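Local coordinates for protein CD180 antigen (Mus musculus, PDB 3T6Q) that may cooperate with MD-1 and TLR4 in the innate response of B cells to bacterial lipopolysaccharide, leading to NF-kappa-B activation, at residues 248-252 and 273-277. Residues are numbered along the deposited sequence; the frame is centred on the assembly and turned at random.
Sequences FEGLC and TFHCF. With CU (copper (II) ion), chain J.
Residues 248-252 form part of a 3-10 segment, with Leu251 N hydrogen-bonded to Phe248 O (2.9 Å) and Cys252 N to Glu249 O (3.2 Å). Residues 273-277 contain a type I beta turn from Phe274 to Phe277, closed by the hydrogen bond from Phe277 N to Phe274 O (2.9 Å). The backbones come nearest at Cys252 and Cys276 (CA to CA 4.9 Å), joined by a disulfide (SG to SG 2.2 Å, chi3 -98°). Cys276 is the main bump: its CB, 3.6 Å from Phe248 O and 4.1 Å from Leu251 CB, fills the hollow between those residues. Both segments belong to loops returning between parallel strands of the leucine-rich-repeat solenoid, 226-231 to 255-260 and 255-260 to 282-284, so the contact ties successive repeats on the side away from the sheet. Inward, the Phe277 ring sits in the corner formed by Phe248 and Leu251, brought there by chi1 m although CA-to-CB points away: its edge meets the face of Phe248 in a T-shaped pair (centroids 5.1 Å, planes 72°), and Leu251 CD2 sits over its face (CH-pi, 3.5 Å from the centroid, 2° off the normal). Phe219 extends the aromatic cluster beyond Phe248. At the outer margin, copper is bound by Glu249 OE2 and His275 NE2, each at 2.0 Å; CA-to-CB of His275 points sideways, chi1 p carries NE2 to the metal, and ND1 is hydrogen-bonded to Asn272 O.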
loop_
_atom_site.group_PDB
_atom_site.type_symbol
_atom_site.label_atom_id
_atom_site.label_comp_id
_atom_site.label_asym_id
_atom_site.label_seq_id
_atom_site.Cartn_x
_atom_site.Cartn_y
_atom_site.Cartn_z
ATOM N N PHE A 248 -31.532 6.646 10.311
ATOM C CA PHE A 248 -31.492 5.582 11.338
ATOM C C PHE A 248 -32.575 4.502 11.236
ATOM O O PHE A 248 -32.684 3.644 12.122
ATOM C CB PHE A 248 -31.553 6.224 12.725
ATOM C CG PHE A 248 -30.452 7.235 12.948
ATOM C CD1 PHE A 248 -29.107 6.821 13.013
ATOM C CD2 PHE A 248 -30.744 8.581 13.059
ATOM C CE1 PHE A 248 -28.076 7.745 13.213
ATOM C CE2 PHE A 248 -29.710 9.519 13.240
ATOM C CZ PHE A 248 -28.383 9.093 13.322
ATOM N N GLU A 249 -33.367 4.563 10.169
ATOM C CA GLU A 249 -34.524 3.647 9.973
ATOM C C GLU A 249 -34.180 2.171 10.215
ATOM O O GLU A 249 -34.940 1.457 10.884
ATOM C CB GLU A 249 -35.105 3.874 8.561
ATOM C CG GLU A 249 -35.857 5.206 8.444
ATOM C CD GLU A 249 -37.155 5.243 9.250
ATOM O OE1 GLU A 249 -38.231 4.891 8.669
ATOM O OE2 GLU A 249 -37.152 5.621 10.462
ATOM N N GLY A 250 -33.022 1.723 9.700
ATOM C CA GLY A 250 -32.591 0.314 9.852
ATOM C C GLY A 250 -32.384 -0.127 11.292
ATOM O O GLY A 250 -32.456 -1.315 11.626
ATOM N N LEU A 251 -32.107 0.812 12.176
ATOM C CA LEU A 251 -31.879 0.419 13.584
ATOM C C LEU A 251 -33.098 -0.242 14.256
ATOM O O LEU A 251 -32.940 -0.952 15.248
ATOM C CB LEU A 251 -31.489 1.660 14.408
ATOM C CG LEU A 251 -30.787 1.538 15.749
ATOM C CD1 LEU A 251 -29.551 0.640 15.637
ATOM C CD2 LEU A 251 -30.356 2.962 16.138
ATOM N N CYS A 252 -34.296 0.028 13.729
ATOM C CA CYS A 252 -35.538 -0.544 14.229
ATOM C C CYS A 252 -35.605 -2.068 13.978
ATOM O O CYS A 252 -36.485 -2.758 14.544
ATOM C CB CYS A 252 -36.754 0.177 13.565
ATOM S SG CYS A 252 -37.345 1.619 14.469
ATOM N N THR A 273 -35.626 12.350 16.002
ATOM C CA THR A 273 -34.338 11.806 15.526
ATOM C C THR A 273 -34.050 10.385 16.063
ATOM O O THR A 273 -33.527 9.556 15.324
ATOM C CB THR A 273 -33.163 12.719 15.915
ATOM O OG1 THR A 273 -33.364 14.003 15.318
ATOM C CG2 THR A 273 -31.798 12.128 15.442
ATOM N N PHE A 274 -34.383 10.130 17.336
ATOM C CA PHE A 274 -34.003 8.870 17.976
ATOM C C PHE A 274 -35.154 7.868 18.146
ATOM O O PHE A 274 -35.047 6.913 18.930
ATOM C CB PHE A 274 -33.323 9.155 19.330
ATOM C CG PHE A 274 -32.067 10.000 19.183
ATOM C CD1 PHE A 274 -30.892 9.436 18.663
ATOM C CD2 PHE A 274 -32.075 11.340 19.533
ATOM C CE1 PHE A 274 -29.723 10.211 18.499
ATOM C CE2 PHE A 274 -30.907 12.122 19.393
ATOM C CZ PHE A 274 -29.749 11.566 18.868
ATOM N N HIS A 275 -36.227 8.028 17.373
ATOM C CA HIS A 275 -37.371 7.108 17.559
ATOM C C HIS A 275 -37.058 5.640 17.279
ATOM O O HIS A 275 -37.750 4.799 17.829
ATOM C CB HIS A 275 -38.610 7.561 16.763
ATOM C CG HIS A 275 -38.491 7.345 15.269
ATOM N ND1 HIS A 275 -37.992 8.279 14.425
ATOM C CD2 HIS A 275 -38.811 6.236 14.482
ATOM C CE1 HIS A 275 -38.013 7.808 13.159
ATOM N NE2 HIS A 275 -38.513 6.555 13.196
ATOM N N CYS A 276 -36.025 5.320 16.459
ATOM C CA CYS A 276 -35.563 3.923 16.309
ATOM C C CYS A 276 -34.585 3.364 17.362
ATOM O O CYS A 276 -34.102 2.212 17.222
ATOM C CB CYS A 276 -35.023 3.634 14.887
ATOM S SG CYS A 276 -36.377 3.382 13.706
ATOM N N PHE A 277 -34.327 4.124 18.422
ATOM C CA PHE A 277 -33.232 3.794 19.344
ATOM C C PHE A 277 -33.779 3.155 20.604
ATOM O O PHE A 277 -33.046 2.989 21.587
ATOM C CB PHE A 277 -32.413 5.067 19.733
ATOM C CG PHE A 277 -31.511 5.589 18.627
ATOM C CD1 PHE A 277 -32.027 6.076 17.433
ATOM C CD2 PHE A 277 -30.110 5.602 18.807
ATOM C CE1 PHE A 277 -31.171 6.593 16.448
ATOM C CE2 PHE A 277 -29.251 6.071 17.820
ATOM C CZ PHE A 277 -29.774 6.582 16.633
HETATM CU CU CU J . -38.928 5.715 11.381
#